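Local coordinates for protein tryptophane-5-halogenase (Microbispora sp. ATCC PTA-5024, PDB 5UAO) that probably uses reduced flavin to chlorinate a peptide tryptophan at its 5-position during biosynthesis of the lanthipeptide NAI-107, at residues Glu72-Tyr77 with Tyr174-Ala179; His96-Trp101 with Pro288-Asp293. All coordinates share one frame; numbering follows the deposited sequence.

Contact 1: Glu72-Tyr77 with Tyr174-Ala179; sequences EATVSY and YHMDNA. With FAD (flavin-adenine dinucleotide), chain E.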
# COMPACT_ATOMS: atom_id res chain seq x y z
N GLU A 72 0.87 -4.70 28.47
CA GLU A 72 0.02 -3.67 29.09
C GLU A 72 -0.15 -2.32 28.34
O GLU A 72 -1.08 -1.58 28.65
CB GLU A 72 0.48 -3.41 30.53
CG GLU A 72 0.23 -4.66 31.40
CD GLU A 72 0.57 -4.51 32.87
OE1 GLU A 72 1.44 -3.72 33.24
OE2 GLU A 72 -0.02 -5.25 33.64
N ALA A 73 0.69 -2.01 27.36
CA ALA A 73 0.55 -0.75 26.66
C ALA A 73 0.01 -1.02 25.25
O ALA A 73 0.32 -2.04 24.67
CB ALA A 73 1.89 0.00 26.55
N THR A 74 -0.73 -0.08 24.69
CA THR A 74 -1.28 -0.28 23.36
C THR A 74 -1.09 0.95 22.48
O THR A 74 -0.38 1.91 22.83
CB THR A 74 -2.80 -0.67 23.42
OG1 THR A 74 -3.58 0.40 23.96
CG2 THR A 74 -3.01 -1.79 24.36
N VAL A 75 -1.71 0.91 21.32
CA VAL A 75 -1.69 2.04 20.37
C VAL A 75 -3.13 2.55 20.18
O VAL A 75 -4.11 1.85 20.54
CB VAL A 75 -1.07 1.65 19.00
CG1 VAL A 75 0.37 1.22 19.11
CG2 VAL A 75 -1.91 0.60 18.28
N SER A 76 -3.25 3.69 19.52
CA SER A 76 -4.50 4.39 19.42
C SER A 76 -5.61 3.55 18.77
O SER A 76 -6.78 3.53 19.24
CB SER A 76 -4.29 5.76 18.75
OG SER A 76 -3.94 5.48 17.43
N TYR A 77 -5.26 2.74 17.79
CA TYR A 77 -6.24 1.86 17.13
C TYR A 77 -7.00 0.93 18.05
O TYR A 77 -8.19 0.57 17.86
CB TYR A 77 -5.51 1.03 16.08
CG TYR A 77 -6.40 0.20 15.23
CD1 TYR A 77 -7.12 0.81 14.21
CD2 TYR A 77 -6.54 -1.18 15.43
CE1 TYR A 77 -7.96 0.08 13.37
CE2 TYR A 77 -7.41 -1.92 14.61
CZ TYR A 77 -8.12 -1.27 13.59
OH TYR A 77 -8.98 -1.89 12.73
N TYR A 174 -4.35 3.23 25.59
CA TYR A 174 -4.48 2.86 26.96
C TYR A 174 -3.23 2.16 27.47
O TYR A 174 -2.55 1.39 26.75
CB TYR A 174 -5.62 1.88 27.15
CG TYR A 174 -7.03 2.39 26.84
CD1 TYR A 174 -7.47 3.63 27.29
CD2 TYR A 174 -7.96 1.57 26.20
CE1 TYR A 174 -8.75 4.07 27.02
CE2 TYR A 174 -9.29 1.99 25.97
CZ TYR A 174 -9.66 3.26 26.38
OH TYR A 174 -10.98 3.69 26.16
N HIS A 175 -3.02 2.31 28.75
CA HIS A 175 -2.25 1.33 29.54
C HIS A 175 -3.25 0.57 30.43
O HIS A 175 -4.15 1.19 31.08
CB HIS A 175 -1.23 2.00 30.46
CG HIS A 175 -0.24 2.89 29.81
ND1 HIS A 175 -0.14 4.23 30.14
CD2 HIS A 175 0.78 2.65 28.95
CE1 HIS A 175 0.84 4.78 29.45
NE2 HIS A 175 1.43 3.84 28.75
N MET A 176 -3.12 -0.75 30.46
CA MET A 176 -4.10 -1.66 31.10
C MET A 176 -3.39 -2.74 31.92
O MET A 176 -2.59 -3.53 31.38
CB MET A 176 -5.00 -2.33 30.06
CG MET A 176 -5.72 -1.36 29.14
SD MET A 176 -6.43 -2.16 27.70
CE MET A 176 -4.95 -2.65 26.84
N ASP A 177 -3.66 -2.76 33.21
CA ASP A 177 -3.26 -3.85 34.07
C ASP A 177 -3.71 -5.16 33.52
O ASP A 177 -4.90 -5.37 33.28
CB ASP A 177 -3.85 -3.65 35.46
CG ASP A 177 -3.45 -4.74 36.40
OD1 ASP A 177 -2.35 -4.58 36.94
OD2 ASP A 177 -4.22 -5.75 36.60
N ASN A 178 -2.76 -6.05 33.27
CA ASN A 178 -3.06 -7.26 32.60
C ASN A 178 -3.99 -8.20 33.32
O ASN A 178 -4.86 -8.80 32.68
CB ASN A 178 -1.80 -8.06 32.26
CG ASN A 178 -2.10 -9.04 31.20
OD1 ASN A 178 -2.46 -8.65 30.06
ND2 ASN A 178 -2.08 -10.32 31.56
N ALA A 179 -3.81 -8.35 34.63
CA ALA A 179 -4.71 -9.19 35.39
C ALA A 179 -6.16 -8.63 35.37
O ALA A 179 -7.07 -9.41 35.09
CB ALA A 179 -4.18 -9.46 36.80
PA FAD E . -0.33 -16.38 26.44
O1A FAD E . -0.69 -15.17 27.29
O2A FAD E . 1.03 -17.09 26.54
O5B FAD E . -1.51 -17.47 26.53
C5B FAD E . -1.42 -18.82 26.12
C4B FAD E . -2.68 -19.52 26.58
O4B FAD E . -2.57 -20.78 25.91
C3B FAD E . -2.83 -19.82 28.08
O3B FAD E . -4.25 -19.61 28.59
C2B FAD E . -2.45 -21.30 28.19
O2B FAD E . -3.05 -22.04 29.33
C1B FAD E . -2.93 -21.81 26.83
N9A FAD E . -2.29 -23.10 26.48
C8A FAD E . -0.99 -23.30 26.12
N7A FAD E . -0.80 -24.62 25.85
C5A FAD E . -1.98 -25.25 26.07
C6A FAD E . -2.42 -26.64 26.02
N6A FAD E . -1.54 -27.62 25.66
N1A FAD E . -3.70 -26.88 26.29
C2A FAD E . -4.58 -25.92 26.61
N3A FAD E . -4.23 -24.63 26.70
C4A FAD E . -2.96 -24.27 26.44
N1 FAD E . 1.85 -6.48 23.84
C2 FAD E . 1.33 -5.21 23.84
O2 FAD E . 0.34 -4.92 23.10
N3 FAD E . 1.84 -4.24 24.65
C4 FAD E . 2.87 -4.44 25.49
O4 FAD E . 3.28 -3.45 26.18
C4X FAD E . 3.48 -5.81 25.53
N5 FAD E . 4.56 -6.13 26.28
C5X FAD E . 5.10 -7.37 26.30
C6 FAD E . 6.21 -7.62 27.10
C7 FAD E . 6.81 -8.87 27.12
C7M FAD E . 7.99 -9.18 27.99
C8 FAD E . 6.23 -9.96 26.34
C8M FAD E . 6.89 -11.32 26.39
C9 FAD E . 5.13 -9.71 25.54
C9A FAD E . 4.53 -8.45 25.45
N10 FAD E . 3.40 -8.19 24.60
C10 FAD E . 2.88 -6.85 24.63
C1' FAD E . 2.65 -9.18 23.77
C2' FAD E . 1.34 -9.46 24.65
O2' FAD E . 1.90 -9.79 25.91
C3' FAD E . 0.34 -10.67 24.70
O3' FAD E . -0.55 -10.88 25.87
C4' FAD E . 1.12 -11.91 25.04
O4' FAD E . 2.55 -11.63 25.05
C5' FAD E . 0.56 -12.99 24.12
O5' FAD E . -0.73 -13.36 24.52
P FAD E . -1.13 -14.88 24.08
O1P FAD E . -0.75 -15.12 22.69
O2P FAD E . -2.62 -14.91 24.43
O3P FAD E . -0.29 -15.97 24.86
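The imidazole of His175 meets Ala73 at its edge: CD2 of His175 lies 3.7 Å from CB of Ala73, in the ring plane. Both ring nitrogens are hydrogen-bonded outward, NE2 to Thr274 and ND1 to Thr100. OE2 of Glu72 accepts from N of Asn178 (2.9 Å) on its anti side, 27° out of the carboxylate plane, while OE1 binds His294. Extended beyond CG (chi2 -177°), Glu72 carries its acid to the start of helix 178-191. With an alanine here, N of Asn178 and ND1 of His294 would probably lose their shared carboxylate partner. A single beta bridge pairs Ala73 with His175. N of Met176 donates to O of Glu72 at 2.9 Å, and N of Thr74 bonds weakly to O of Tyr174. OG1 of Thr74 donates to O of Tyr174 (3.1 Å) on a lone pair. The side chains of Met176 and Thr74 cross at about a right angle, with CE of Met176 tight against CG2 of Thr74 at 3.3 Å. N and O of Ala73 face the flavin: O accepts from FAD N3 at 2.7 Å and N donates to FAD O4 at 3.2 Å. This pairing is part of the FAD pocket of this tryptophan halogenase family member.

Contact 2: His96-Trp101 with Pro288-Asp293; sequences HVRPTW and PTPESD
Thr100 and Pro288 are joined by a hydrogen bond from OG1 of Thr100 to O of Pro288, 2.8 Å long. The donor stands above the carbonyl plane, 42° out of it, and does not follow a lone pair. A chi1 of 57° sets OG1 of Thr100 between its backbone N and carbonyl carbon, and turns CG2 anti to the carbonyl carbon. The two branches therefore do different work. OG1 takes the polar contact, while CG2 of Thr100 packs on CD of Pro290 at 4.0 Å.

Residues 288-293 form the turn of a beta hairpin between the antiparallel strands 282-288 and 293-299. The facing residues connect helix 90-97 to strand 100-102. Within the turn, O of Ser292 accepts from both N and OG1 of Thr289. The OG1 bond is 2.9 Å long and tilted only slightly from the carbonyl plane. The backbone N and the side-chain OG1 of Thr289 thus both hold the carbonyl of Ser292 and close the turn. O of Thr289 accepts from His266.

Pro290 lies between Thr100 and Arg98. Its CD is 3.3 Å from O of Arg98, and its CB reaches the edge of the Arg98 guanidinium, in plane, at 4.0 Å from NH2. Arg98 has just left helix 90-97 with a positive phi. Its side chain bends at chi3, and this brings NH2 of Arg98 to OE1 of Glu291 in a salt bridge of 3.0 Å. The guanidinium and carboxylate planes are nearly perpendicular, 81° apart, so the two groups do not pair side by side. Glu291 is bent at chi2, which folds its acid back toward Arg98. OE1 of Glu291 also forms a salt bridge with Arg180 of helix 178-191, so two arginines share this oxygen.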
# COMPACT_ATOMS: atom_id res chain seq x y z
N HIS A 96 -13.97 -1.49 35.44
CA HIS A 96 -13.38 -2.79 35.72
C HIS A 96 -11.91 -2.82 35.41
O HIS A 96 -11.15 -3.53 36.06
CB HIS A 96 -14.04 -3.85 34.88
CG HIS A 96 -15.34 -4.33 35.43
ND1 HIS A 96 -16.46 -3.53 35.51
CD2 HIS A 96 -15.69 -5.53 35.93
CE1 HIS A 96 -17.45 -4.23 36.03
NE2 HIS A 96 -17.01 -5.44 36.31
N VAL A 97 -11.46 -2.12 34.39
CA VAL A 97 -10.01 -2.29 34.01
C VAL A 97 -9.13 -1.18 34.62
O VAL A 97 -7.94 -1.39 34.85
CB VAL A 97 -9.84 -2.36 32.50
CG1 VAL A 97 -8.34 -2.45 32.08
CG2 VAL A 97 -10.63 -3.55 31.98
N ARG A 98 -9.73 -0.02 34.87
CA ARG A 98 -9.03 1.11 35.39
C ARG A 98 -7.81 1.54 34.54
O ARG A 98 -6.73 1.67 35.06
CB ARG A 98 -8.69 0.91 36.88
CG ARG A 98 -9.95 0.95 37.79
CD ARG A 98 -9.71 0.51 39.25
NE ARG A 98 -8.35 0.80 39.68
CZ ARG A 98 -7.66 0.13 40.60
NH1 ARG A 98 -8.24 -0.87 41.30
NH2 ARG A 98 -6.38 0.48 40.84
N PRO A 99 -8.04 1.92 33.28
CA PRO A 99 -6.93 2.23 32.39
C PRO A 99 -6.34 3.57 32.72
O PRO A 99 -7.02 4.43 33.34
CB PRO A 99 -7.60 2.34 31.03
CG PRO A 99 -9.00 2.89 31.40
CD PRO A 99 -9.32 2.07 32.60
N THR A 100 -5.08 3.75 32.34
CA THR A 100 -4.47 5.05 32.16
C THR A 100 -4.21 5.36 30.69
O THR A 100 -4.46 4.53 29.78
CB THR A 100 -3.15 5.16 32.91
OG1 THR A 100 -2.32 4.13 32.46
CG2 THR A 100 -3.38 4.98 34.38
N TRP A 101 -3.72 6.57 30.45
CA TRP A 101 -3.66 7.09 29.14
C TRP A 101 -2.23 7.18 28.67
O TRP A 101 -1.32 7.57 29.42
CB TRP A 101 -4.31 8.48 29.02
CG TRP A 101 -5.79 8.49 29.21
CD1 TRP A 101 -6.68 7.45 29.12
CD2 TRP A 101 -6.54 9.63 29.63
NE1 TRP A 101 -7.99 7.91 29.44
CE2 TRP A 101 -7.90 9.23 29.76
CE3 TRP A 101 -6.19 10.95 29.90
CZ2 TRP A 101 -8.92 10.15 30.11
CZ3 TRP A 101 -7.20 11.84 30.23
CH2 TRP A 101 -8.55 11.42 30.34
N PRO A 288 2.58 3.25 33.52
CA PRO A 288 1.75 3.64 34.69
C PRO A 288 0.43 2.90 34.77
O PRO A 288 -0.26 2.77 33.75
CB PRO A 288 1.50 5.12 34.42
CG PRO A 288 2.74 5.55 33.75
CD PRO A 288 3.01 4.44 32.78
N THR A 289 0.10 2.39 35.96
CA THR A 289 -1.29 2.00 36.31
C THR A 289 -1.74 2.90 37.47
O THR A 289 -0.91 3.65 38.02
CB THR A 289 -1.44 0.52 36.69
OG1 THR A 289 -0.83 0.30 37.97
CG2 THR A 289 -0.82 -0.40 35.66
N PRO A 290 -3.04 2.89 37.84
CA PRO A 290 -3.39 3.83 38.94
C PRO A 290 -2.68 3.49 40.26
O PRO A 290 -2.31 4.39 40.98
CB PRO A 290 -4.94 3.74 39.04
CG PRO A 290 -5.36 3.29 37.64
CD PRO A 290 -4.25 2.33 37.20
N GLU A 291 -2.35 2.24 40.48
CA GLU A 291 -1.80 1.82 41.79
C GLU A 291 -0.26 1.96 41.85
O GLU A 291 0.25 2.24 42.91
CB GLU A 291 -2.32 0.41 42.21
CG GLU A 291 -1.89 -0.78 41.38
CD GLU A 291 -2.73 -1.02 40.07
OE1 GLU A 291 -3.69 -0.19 39.78
OE2 GLU A 291 -2.37 -2.02 39.32
N SER A 292 0.45 1.82 40.74
CA SER A 292 1.91 1.89 40.66
C SER A 292 2.45 1.91 39.20
O SER A 292 1.69 1.69 38.27
CB SER A 292 2.52 0.69 41.36
OG SER A 292 2.20 -0.48 40.62
N ASP A 293 3.73 2.18 39.04
CA ASP A 293 4.43 2.03 37.77
C ASP A 293 4.81 0.54 37.61
O ASP A 293 5.35 -0.07 38.52
CB ASP A 293 5.63 2.91 37.68
CG ASP A 293 5.30 4.36 37.37
OD1 ASP A 293 4.24 4.66 36.80
OD2 ASP A 293 6.18 5.22 37.55

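How the contacts relate
The centres of contacts 1 and 2 are about 9 Å apart, and the contacts touch. Their segments alternate along the chain: 72-77, 96-101, 174-179, 288-293. Helix 76-85 starts at the end of 72-77, and the next helix, 90-97, ends in 96-101. Strands 100-102 and 173-175 pair as a small antiparallel sheet, where N of His175 probably bonds to O of Thr100 (2.8 Å). CB of His175 packs on O of Pro288. Asp177 and Glu291 bring like charges close; Arg180 gives its backbone N to Asp177 and its guanidinium to Glu291. Contact 1 is buried at the flavin, whereas contact 2 is partly buried. Together they connect the flavin-binding loop to the seven-stranded mixed sheet holding strands 282-288 and 293-299.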